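Local coordinates for arginyl-tRNA synthetase, putative (PDB 5JLD), which probably joins arginine to its cognate tRNA at the expense of ATP, releasing AMP and diphosphate, as a class I aminoacyl-tRNA synthetase of the malaria parasite, at residues P523-Y528 / H536-Y541; I448-L453 / E540-L545; M376-G381 / K531-H536; Y478-Y483 / L580-L585. All coordinates share one frame; numbering follows the deposited sequence.

Contact 1 (P523-Y528 / H536-Y541); sequences PDIFYY and HKLAEY
I525 sits between L538 and Y541 and supplies most of what 523-528 offers to helix 536-556, a compact example of how one branched residue can join two helices that follow each other in the chain. Its two branches divide the work. With CG2 anti to the backbone N, the short branch is carried to the start of L538, where I525 CG2 lies 3.9 Å from L538 CA and 4.0 Å from L538 CB; the two side chains meet at about a right angle. The longer branch goes to the tyrosine. I525 CG1 comes within 3.7 Å of Y541 CD1, and I525 CD1 lies 3.8 Å from Y541 CB, so the ethyl arm rests against the root and near side of the ring in an oblique approach. All of these touches are apolar. The phenol end of Y541 is occupied elsewhere: its OH bonds to the backbone oxygen of H518, and its ring stacks on the H518 ring. At the border of the contact, the aliphatic part of K537 adds a little cover while its amine makes a long salt bridge with E540. The two helices form an antiparallel hairpin within the DALR anticodon-binding domain, their local axes 9.9 Å apart at an angle of 168°. Helix 564-584 packs on this hairpin through F526, L538 and Y541, while helix 10-25 touches helix 522-532 through Y527 and Y528.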
# COMPACT_ATOMS: atom_id res chain seq x y z
N PRO A 523 11.49 -9.41 2.60
CA PRO A 523 10.42 -10.17 1.92
C PRO A 523 9.20 -10.50 2.80
O PRO A 523 8.09 -10.63 2.25
CB PRO A 523 11.12 -11.46 1.49
CG PRO A 523 12.56 -11.04 1.33
CD PRO A 523 12.79 -10.11 2.48
N ASP A 524 9.40 -10.63 4.12
CA ASP A 524 8.30 -10.92 5.04
C ASP A 524 7.24 -9.81 4.96
O ASP A 524 6.03 -10.07 5.05
CB ASP A 524 8.79 -11.04 6.49
CG ASP A 524 9.85 -12.15 6.69
OD1 ASP A 524 10.14 -12.95 5.78
OD2 ASP A 524 10.38 -12.23 7.79
N ILE A 525 7.71 -8.57 4.79
CA ILE A 525 6.82 -7.41 4.71
C ILE A 525 5.85 -7.57 3.53
O ILE A 525 4.65 -7.33 3.66
CB ILE A 525 7.61 -6.10 4.56
CG1 ILE A 525 8.61 -5.92 5.72
CG2 ILE A 525 6.66 -4.91 4.47
CD1 ILE A 525 7.92 -5.81 7.08
N PHE A 526 6.38 -8.00 2.40
CA PHE A 526 5.57 -8.15 1.20
C PHE A 526 4.65 -9.35 1.34
O PHE A 526 3.46 -9.28 0.99
CB PHE A 526 6.46 -8.27 -0.03
CG PHE A 526 7.23 -7.01 -0.30
CD1 PHE A 526 6.67 -5.99 -1.06
CD2 PHE A 526 8.48 -6.82 0.26
CE1 PHE A 526 7.36 -4.81 -1.28
CE2 PHE A 526 9.19 -5.64 0.04
CZ PHE A 526 8.63 -4.64 -0.73
N TYR A 527 5.20 -10.43 1.90
CA TYR A 527 4.40 -11.60 2.21
C TYR A 527 3.14 -11.23 3.00
O TYR A 527 2.02 -11.68 2.68
CB TYR A 527 5.24 -12.62 2.99
CG TYR A 527 4.47 -13.75 3.60
CD1 TYR A 527 3.95 -14.78 2.82
CD2 TYR A 527 4.27 -13.81 4.98
CE1 TYR A 527 3.24 -15.84 3.39
CE2 TYR A 527 3.58 -14.88 5.57
CZ TYR A 527 3.07 -15.88 4.77
OH TYR A 527 2.37 -16.91 5.34
N TYR A 528 3.29 -10.39 4.02
CA TYR A 528 2.09 -10.04 4.78
C TYR A 528 1.21 -8.94 4.12
O TYR A 528 -0.02 -8.97 4.23
CB TYR A 528 2.48 -9.64 6.20
CG TYR A 528 2.76 -10.85 7.07
CD1 TYR A 528 1.74 -11.75 7.39
CD2 TYR A 528 4.04 -11.10 7.57
CE1 TYR A 528 1.99 -12.86 8.19
CE2 TYR A 528 4.29 -12.21 8.38
CZ TYR A 528 3.26 -13.09 8.69
OH TYR A 528 3.49 -14.19 9.48
N HIS A 536 1.40 0.24 6.66
CA HIS A 536 2.13 0.88 7.76
C HIS A 536 3.27 -0.05 8.25
O HIS A 536 4.33 0.43 8.68
CB HIS A 536 1.19 1.28 8.91
CG HIS A 536 0.68 0.13 9.73
ND1 HIS A 536 -0.49 -0.54 9.42
CD2 HIS A 536 1.15 -0.43 10.86
CE1 HIS A 536 -0.70 -1.48 10.32
NE2 HIS A 536 0.28 -1.44 11.21
N LYS A 537 3.06 -1.36 8.12
CA LYS A 537 4.10 -2.34 8.41
C LYS A 537 5.37 -2.05 7.62
O LYS A 537 6.46 -2.23 8.14
CB LYS A 537 3.60 -3.75 8.11
CG LYS A 537 2.62 -4.28 9.14
CD LYS A 537 3.28 -4.26 10.52
CE LYS A 537 2.67 -5.28 11.47
NZ LYS A 537 3.37 -5.25 12.79
N LEU A 538 5.23 -1.54 6.40
CA LEU A 538 6.39 -1.18 5.59
C LEU A 538 7.06 0.07 6.19
O LEU A 538 8.27 0.09 6.40
CB LEU A 538 5.99 -0.95 4.12
CG LEU A 538 7.03 -0.49 3.09
CD1 LEU A 538 8.29 -1.35 3.15
CD2 LEU A 538 6.44 -0.49 1.66
N ALA A 539 6.25 1.08 6.53
CA ALA A 539 6.80 2.30 7.13
C ALA A 539 7.57 1.96 8.43
O ALA A 539 8.72 2.40 8.65
CB ALA A 539 5.68 3.29 7.42
N GLU A 540 6.92 1.17 9.26
CA GLU A 540 7.51 0.63 10.47
C GLU A 540 8.87 -0.01 10.15
O GLU A 540 9.90 0.32 10.75
CB GLU A 540 6.60 -0.43 11.07
CG GLU A 540 5.72 -0.06 12.21
CD GLU A 540 5.24 -1.33 12.91
OE1 GLU A 540 6.07 -2.26 13.07
OE2 GLU A 540 4.04 -1.42 13.26
N TYR A 541 8.85 -0.90 9.15
CA TYR A 541 10.03 -1.66 8.78
C TYR A 541 11.13 -0.67 8.50
O TYR A 541 12.29 -0.81 8.97
CB TYR A 541 9.76 -2.53 7.56
CG TYR A 541 11.00 -3.18 7.00
CD1 TYR A 541 11.46 -4.39 7.52
CD2 TYR A 541 11.73 -2.59 5.97
CE1 TYR A 541 12.60 -4.99 7.01
CE2 TYR A 541 12.87 -3.18 5.47
CZ TYR A 541 13.30 -4.39 6.00
OH TYR A 541 14.43 -5.01 5.51

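Contact 2 (I448-L453 / E540-L545); sequences IKYFDL and EYMYDL
Y450 reaches from helix 436-453 to M542 and Y543 on helix 536-556, and the whole contact hangs on this one phenol. Its apolar part is a methyl-to-ring touch: M542 CE lies 3.5 Å from Y450 CE1 and 3.7 Å from Y450 CD1, approaching the ring obliquely. The methionine starts out extended, with CG anti to the backbone N, and then bends at its last torsion (chi3 59°), which turns the methyl toward the tyrosine. It also packs on L578, C581 and M582 of helix 564-584, its sulfur lying against C581. Segment 448-453 falls in the class I catalytic region of the synthetase and 540-545 in the DALR anticodon-binding region, so the tyrosine probably helps join the two domains. The second kind of touch is made by the hydroxyl. Y450 OH rests 3.7 Å from Y543 CB and 4.0 Å from Y543 CD1, the phenol of Y450 coming in nearly perpendicular to the Y543 side chain, without a hydrogen bond between them. That buried oxygen is instead satisfied by N474 OD1, on the segment leading into helix 476-492, and N474 also touches the side chain of Y543.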
# COMPACT_ATOMS: atom_id res chain seq x y z
N ILE A 448 4.24 14.48 4.46
CA ILE A 448 2.81 14.17 4.43
C ILE A 448 2.57 12.69 4.16
O ILE A 448 1.79 12.02 4.88
CB ILE A 448 2.07 15.02 3.34
CG1 ILE A 448 1.98 16.49 3.77
CG2 ILE A 448 0.69 14.46 3.04
CD1 ILE A 448 1.20 17.37 2.79
N LYS A 449 3.25 12.18 3.13
CA LYS A 449 3.04 10.78 2.75
C LYS A 449 3.43 9.83 3.87
O LYS A 449 2.65 8.92 4.20
CB LYS A 449 3.80 10.42 1.47
CG LYS A 449 3.25 11.11 0.21
CD LYS A 449 3.88 10.54 -1.04
CE LYS A 449 3.46 11.30 -2.31
NZ LYS A 449 4.02 10.59 -3.51
N TYR A 450 4.62 10.04 4.45
CA TYR A 450 5.07 9.17 5.55
C TYR A 450 4.16 9.26 6.76
O TYR A 450 3.78 8.23 7.33
CB TYR A 450 6.50 9.51 6.01
CG TYR A 450 6.95 8.58 7.12
CD1 TYR A 450 7.39 7.28 6.83
CD2 TYR A 450 6.92 8.98 8.46
CE1 TYR A 450 7.79 6.42 7.82
CE2 TYR A 450 7.33 8.12 9.47
CZ TYR A 450 7.76 6.84 9.14
OH TYR A 450 8.16 5.97 10.13
N PHE A 451 3.79 10.48 7.15
CA PHE A 451 3.01 10.66 8.36
C PHE A 451 1.68 9.97 8.18
O PHE A 451 1.15 9.41 9.14
CB PHE A 451 2.80 12.13 8.70
CG PHE A 451 2.43 12.37 10.14
CD1 PHE A 451 3.39 12.29 11.15
CD2 PHE A 451 1.12 12.68 10.50
CE1 PHE A 451 3.05 12.52 12.49
CE2 PHE A 451 0.78 12.92 11.83
CZ PHE A 451 1.74 12.83 12.83
N ASP A 452 1.14 9.99 6.97
CA ASP A 452 -0.10 9.25 6.79
C ASP A 452 0.14 7.73 6.80
O ASP A 452 -0.54 6.99 7.52
CB ASP A 452 -0.80 9.65 5.50
CG ASP A 452 -2.23 9.14 5.44
OD1 ASP A 452 -2.40 7.89 5.33
OD2 ASP A 452 -3.17 9.98 5.52
N LEU A 453 1.08 7.25 5.99
CA LEU A 453 1.23 5.81 5.81
C LEU A 453 1.75 5.10 7.06
O LEU A 453 1.56 3.90 7.20
CB LEU A 453 2.14 5.50 4.61
CG LEU A 453 1.55 5.92 3.25
CD1 LEU A 453 2.44 5.45 2.09
CD2 LEU A 453 0.12 5.40 3.08
N GLU A 540 6.92 1.17 9.26
CA GLU A 540 7.51 0.63 10.47
C GLU A 540 8.87 -0.01 10.15
O GLU A 540 9.90 0.32 10.75
CB GLU A 540 6.60 -0.43 11.07
CG GLU A 540 5.72 -0.06 12.21
CD GLU A 540 5.24 -1.33 12.91
OE1 GLU A 540 6.07 -2.26 13.07
OE2 GLU A 540 4.04 -1.42 13.26
N TYR A 541 8.85 -0.90 9.15
CA TYR A 541 10.03 -1.66 8.78
C TYR A 541 11.13 -0.67 8.50
O TYR A 541 12.29 -0.81 8.97
CB TYR A 541 9.76 -2.53 7.56
CG TYR A 541 11.00 -3.18 7.00
CD1 TYR A 541 11.46 -4.39 7.52
CD2 TYR A 541 11.73 -2.59 5.97
CE1 TYR A 541 12.60 -4.99 7.01
CE2 TYR A 541 12.87 -3.18 5.47
CZ TYR A 541 13.30 -4.39 6.00
OH TYR A 541 14.43 -5.01 5.51
N MET A 542 10.73 0.39 7.80
CA MET A 542 11.70 1.33 7.28
C MET A 542 12.28 2.06 8.45
O MET A 542 13.50 2.22 8.55
CB MET A 542 11.06 2.31 6.29
CG MET A 542 12.08 3.21 5.64
SD MET A 542 11.36 4.37 4.46
CE MET A 542 10.22 5.24 5.54
N TYR A 543 11.40 2.46 9.36
CA TYR A 543 11.82 3.16 10.56
C TYR A 543 12.80 2.25 11.30
O TYR A 543 13.89 2.69 11.71
CB TYR A 543 10.62 3.52 11.45
CG TYR A 543 10.99 4.31 12.69
CD1 TYR A 543 11.25 5.68 12.61
CD2 TYR A 543 11.09 3.70 13.93
CE1 TYR A 543 11.59 6.41 13.72
CE2 TYR A 543 11.44 4.43 15.07
CZ TYR A 543 11.69 5.78 14.96
OH TYR A 543 12.03 6.52 16.06
N ASP A 544 12.46 0.97 11.40
CA ASP A 544 13.30 0.12 12.23
C ASP A 544 14.63 0.02 11.53
O ASP A 544 15.68 0.06 12.19
CB ASP A 544 12.65 -1.24 12.48
CG ASP A 544 11.38 -1.12 13.32
OD1 ASP A 544 11.15 -0.04 13.93
OD2 ASP A 544 10.59 -2.09 13.38
N LEU A 545 14.61 0.02 10.19
CA LEU A 545 15.85 -0.11 9.45
C LEU A 545 16.78 1.02 9.88
O LEU A 545 17.96 0.80 10.20
CB LEU A 545 15.62 -0.08 7.95
CG LEU A 545 16.89 -0.07 7.10
CD1 LEU A 545 17.75 -1.29 7.40
CD2 LEU A 545 16.51 -0.02 5.61

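Contact 3 (M376-G381 / K531-H536); sequences MHVGFG and KNMLVH
M533 lies against M376 and V378, which project from the same side of strand 374-380, an outermost strand of the parallel catalytic-domain sheet. The first group of contacts is carbon against carbon. V378 CG2 sits 3.6 Å from M533 CB and 3.7 Å from M533 CG, so one branch of the valine presses on the base of the methionine. The second group involves sulfur: M376 SD lies 4.0 Å from M533 CE, the two methionines set crosswise. M376 is bent at its last torsion (chi3 73°), and M376 CE comes to 3.8 Å from the backbone oxygen K531 O, a van der Waals touch. The polar part is internal to the turn. N532 OD1 accepts from L534 N at 3.0 Å in an Asx turn, while M533 itself has positive phi (56°) as the chain leaves helix 522-532. R457 NH1 hydrogen-bonds to N532 O, and I345 of the adjacent strand touches M376, V378 and M533. Across the interface, then, the side-chain contacts are apolar, apart from one methyl resting on a carbonyl oxygen, and no hydrogen bond crosses, which imposes little directional demand; the Asx hydrogen bond probably helps hold the turn that presents M533 to the catalytic sheet.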
# COMPACT_ATOMS: atom_id res chain seq x y z
N MET A 376 -10.51 -7.26 -2.55
CA MET A 376 -10.08 -6.71 -1.29
C MET A 376 -10.62 -5.32 -1.09
O MET A 376 -10.58 -4.47 -1.99
CB MET A 376 -8.55 -6.68 -1.21
CG MET A 376 -7.84 -7.91 -1.77
SD MET A 376 -6.05 -7.94 -1.41
CE MET A 376 -6.11 -8.34 0.34
N HIS A 377 -11.13 -5.08 0.10
CA HIS A 377 -11.43 -3.73 0.50
C HIS A 377 -10.33 -3.25 1.44
O HIS A 377 -10.05 -3.90 2.43
CB HIS A 377 -12.79 -3.66 1.18
CG HIS A 377 -13.16 -2.27 1.60
ND1 HIS A 377 -13.00 -1.82 2.89
CD2 HIS A 377 -13.67 -1.24 0.89
CE1 HIS A 377 -13.41 -0.56 2.96
NE2 HIS A 377 -13.83 -0.19 1.76
N VAL A 378 -9.71 -2.12 1.10
CA VAL A 378 -8.70 -1.47 1.93
C VAL A 378 -9.28 -0.17 2.48
O VAL A 378 -9.30 0.87 1.80
CB VAL A 378 -7.40 -1.17 1.13
CG1 VAL A 378 -6.42 -0.39 1.97
CG2 VAL A 378 -6.76 -2.45 0.58
N GLY A 379 -9.73 -0.22 3.74
CA GLY A 379 -10.42 0.89 4.35
C GLY A 379 -9.48 1.87 5.02
O GLY A 379 -8.41 1.47 5.46
N PHE A 380 -9.86 3.14 5.09
CA PHE A 380 -9.06 4.07 5.90
C PHE A 380 -9.96 4.96 6.76
O PHE A 380 -11.12 5.19 6.43
CB PHE A 380 -8.14 4.94 5.03
CG PHE A 380 -8.86 5.75 3.98
CD1 PHE A 380 -9.53 6.92 4.31
CD2 PHE A 380 -8.88 5.32 2.65
CE1 PHE A 380 -10.21 7.66 3.34
CE2 PHE A 380 -9.55 6.06 1.68
CZ PHE A 380 -10.22 7.23 2.03
N GLY A 381 -9.40 5.45 7.86
CA GLY A 381 -10.13 6.32 8.77
C GLY A 381 -10.10 7.79 8.41
O GLY A 381 -9.53 8.20 7.40
N LYS A 531 -1.35 -10.21 1.94
CA LYS A 531 -2.41 -10.84 2.71
C LYS A 531 -3.39 -9.84 3.33
O LYS A 531 -4.58 -10.09 3.38
CB LYS A 531 -1.80 -11.72 3.82
CG LYS A 531 -1.01 -12.91 3.26
CD LYS A 531 -0.29 -13.68 4.35
CE LYS A 531 -1.28 -14.42 5.24
NZ LYS A 531 -0.58 -15.32 6.21
N ASN A 532 -2.90 -8.71 3.83
CA ASN A 532 -3.78 -7.81 4.58
C ASN A 532 -3.72 -6.34 4.16
O ASN A 532 -4.46 -5.51 4.68
CB ASN A 532 -3.50 -7.94 6.10
CG ASN A 532 -2.04 -7.66 6.48
OD1 ASN A 532 -1.35 -6.86 5.85
ND2 ASN A 532 -1.58 -8.32 7.54
N MET A 533 -2.81 -6.02 3.23
CA MET A 533 -2.68 -4.64 2.72
C MET A 533 -2.41 -3.61 3.81
O MET A 533 -2.78 -2.45 3.64
CB MET A 533 -3.93 -4.23 1.94
CG MET A 533 -4.07 -4.92 0.59
SD MET A 533 -2.71 -4.51 -0.51
CE MET A 533 -2.53 -6.11 -1.31
N LEU A 534 -1.77 -4.00 4.90
CA LEU A 534 -1.42 -3.01 5.92
C LEU A 534 -0.02 -2.46 5.65
O LEU A 534 0.99 -3.02 6.11
CB LEU A 534 -1.52 -3.62 7.33
CG LEU A 534 -2.89 -4.24 7.65
CD1 LEU A 534 -2.86 -5.06 8.95
CD2 LEU A 534 -3.96 -3.16 7.71
N VAL A 535 0.03 -1.34 4.92
CA VAL A 535 1.29 -0.79 4.44
C VAL A 535 2.06 -0.05 5.53
O VAL A 535 3.24 0.29 5.34
CB VAL A 535 1.09 0.17 3.23
CG1 VAL A 535 0.04 -0.38 2.24
CG2 VAL A 535 0.69 1.54 3.73
N HIS A 536 1.40 0.24 6.66
CA HIS A 536 2.13 0.88 7.76
C HIS A 536 3.27 -0.05 8.25
O HIS A 536 4.33 0.43 8.68
CB HIS A 536 1.19 1.28 8.91
CG HIS A 536 0.68 0.13 9.73
ND1 HIS A 536 -0.49 -0.54 9.42
CD2 HIS A 536 1.15 -0.43 10.86
CE1 HIS A 536 -0.70 -1.48 10.32
NE2 HIS A 536 0.28 -1.44 11.21

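Contact 4 (Y478-Y483 / L580-L585); sequences YIIYGY and LCMELL
M582 reaches out to I479, I480 and Y483, and following its side chain outward illustrates how a flexible thioether can serve several neighbours on an opposing helix. The CB directs the chain toward helix 476-492, and CG, placed anti to the carbonyl carbon (chi1 -81°), makes the first touch, with M582 CG 4.0 Å from I479 CG2. There the two side chains run alongside with opposite headings. Next comes the sulfur: M582 SD lies 3.9 Å from Y483 CB and 4.7 Å from the centroid of the Y483 ring, in a Met-aromatic contact. The sulfur stands 35° off the ring normal, an oblique position. A bend at the last torsion then swings the methyl to I480, where M582 CE meets I480 CG1 at 3.5 Å, the methionine lying squarely across that side chain. Neighbouring residues add to the packing: I479 also packs on M542 of helix 536-556, I480 on L593 and Y483 on P589, both near the end of the modelled chain. The two helices run roughly antiparallel within the DALR anticodon-binding domain, with local axes 11.5 Å apart at their closest, a wide spacing that the long methionine bridges. Every touching residue is buried and no hydrogen bond crosses, so the joint depends on shape and dispersion, with the polarisable sulfur beside the aromatic ring as its one more specific element.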
# COMPACT_ATOMS: atom_id res chain seq x y z
N TYR A 478 12.75 13.00 9.30
CA TYR A 478 13.73 12.20 10.00
C TYR A 478 14.31 11.13 9.08
O TYR A 478 15.54 10.98 8.97
CB TYR A 478 13.10 11.56 11.24
CG TYR A 478 13.85 10.36 11.78
CD1 TYR A 478 14.95 10.52 12.61
CD2 TYR A 478 13.43 9.08 11.47
CE1 TYR A 478 15.63 9.42 13.11
CE2 TYR A 478 14.10 7.98 11.96
CZ TYR A 478 15.20 8.15 12.78
OH TYR A 478 15.85 7.04 13.27
N ILE A 479 13.43 10.40 8.41
CA ILE A 479 13.84 9.31 7.54
C ILE A 479 14.77 9.86 6.45
O ILE A 479 15.84 9.30 6.15
CB ILE A 479 12.64 8.61 6.89
CG1 ILE A 479 11.64 8.14 7.95
CG2 ILE A 479 13.11 7.45 6.00
CD1 ILE A 479 12.07 6.90 8.72
N ILE A 480 14.35 10.99 5.90
CA ILE A 480 15.09 11.63 4.83
C ILE A 480 16.49 12.02 5.29
O ILE A 480 17.48 11.75 4.60
CB ILE A 480 14.31 12.84 4.29
CG1 ILE A 480 13.07 12.34 3.54
CG2 ILE A 480 15.17 13.69 3.36
CD1 ILE A 480 12.11 13.43 3.18
N TYR A 481 16.59 12.61 6.48
CA TYR A 481 17.90 13.03 6.96
C TYR A 481 18.78 11.83 7.29
O TYR A 481 20.00 11.88 7.11
CB TYR A 481 17.77 13.97 8.15
CG TYR A 481 17.66 15.40 7.67
CD1 TYR A 481 16.44 15.91 7.25
CD2 TYR A 481 18.79 16.21 7.57
CE1 TYR A 481 16.33 17.20 6.78
CE2 TYR A 481 18.69 17.51 7.11
CZ TYR A 481 17.45 18.00 6.71
OH TYR A 481 17.33 19.29 6.24
N GLY A 482 18.16 10.74 7.73
CA GLY A 482 18.89 9.50 7.94
C GLY A 482 19.53 9.06 6.64
O GLY A 482 20.74 8.72 6.57
N TYR A 483 18.72 9.09 5.58
CA TYR A 483 19.20 8.70 4.26
C TYR A 483 20.38 9.57 3.78
O TYR A 483 21.41 9.05 3.30
CB TYR A 483 18.07 8.77 3.24
CG TYR A 483 18.53 8.33 1.88
CD1 TYR A 483 18.72 6.99 1.59
CD2 TYR A 483 18.80 9.27 0.89
CE1 TYR A 483 19.15 6.59 0.33
CE2 TYR A 483 19.23 8.88 -0.36
CZ TYR A 483 19.40 7.54 -0.64
OH TYR A 483 19.84 7.16 -1.89
N LEU A 580 14.91 2.35 -1.61
CA LEU A 580 13.80 1.57 -2.13
C LEU A 580 12.55 1.70 -1.25
O LEU A 580 11.45 1.95 -1.76
CB LEU A 580 14.20 0.10 -2.29
CG LEU A 580 13.11 -0.87 -2.74
CD1 LEU A 580 12.48 -0.37 -4.04
CD2 LEU A 580 13.69 -2.25 -2.95
N CYS A 581 12.71 1.55 0.07
CA CYS A 581 11.60 1.67 1.01
C CYS A 581 10.92 3.03 0.91
O CYS A 581 9.69 3.13 0.97
CB CYS A 581 12.07 1.46 2.46
SG CYS A 581 12.39 -0.26 2.97
N MET A 582 11.74 4.08 0.79
CA MET A 582 11.26 5.43 0.72
C MET A 582 10.40 5.61 -0.53
O MET A 582 9.29 6.12 -0.45
CB MET A 582 12.43 6.42 0.71
CG MET A 582 13.01 6.71 2.07
SD MET A 582 14.48 7.76 1.98
CE MET A 582 13.76 9.37 1.79
N GLU A 583 10.92 5.13 -1.66
CA GLU A 583 10.23 5.20 -2.94
C GLU A 583 8.92 4.41 -2.94
O GLU A 583 7.93 4.87 -3.48
CB GLU A 583 11.14 4.69 -4.05
CG GLU A 583 12.28 5.64 -4.36
CD GLU A 583 13.31 5.02 -5.28
OE1 GLU A 583 13.27 3.78 -5.45
OE2 GLU A 583 14.15 5.77 -5.82
N LEU A 584 8.93 3.23 -2.34
CA LEU A 584 7.72 2.41 -2.29
C LEU A 584 6.61 3.14 -1.53
O LEU A 584 5.42 2.91 -1.78
CB LEU A 584 8.00 1.05 -1.65
CG LEU A 584 8.84 0.04 -2.43
CD1 LEU A 584 9.12 -1.19 -1.58
CD2 LEU A 584 8.21 -0.37 -3.77
N LEU A 585 7.00 4.03 -0.62
CA LEU A 585 6.03 4.77 0.18
C LEU A 585 5.70 6.11 -0.45
O LEU A 585 4.94 6.91 0.11
CB LEU A 585 6.57 4.96 1.61
CG LEU A 585 6.64 3.68 2.46
CD1 LEU A 585 7.48 3.92 3.69
CD2 LEU A 585 5.24 3.23 2.88

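Along the chain the first segments come in the order contact 3, contact 2, contact 4, contact 1, starting on strand 374-380 of the catalytic sheet, and the later partners all fall between residues 531 and 585. Contacts 1 and 2 share helix 536-556, with centres about 10 Å apart, while contacts 1 and 3 share helix 522-532. Contacts 2 and 4 have centres about 8 Å apart and meet through M542 with C581 and L585; contacts 3 and 4, with centres about 21 Å apart, do not touch. Contacts 1 and 4 thus pack the DALR bundle internally, whereas contacts 2 and 3 probably join that same bundle to the catalytic domain at two places.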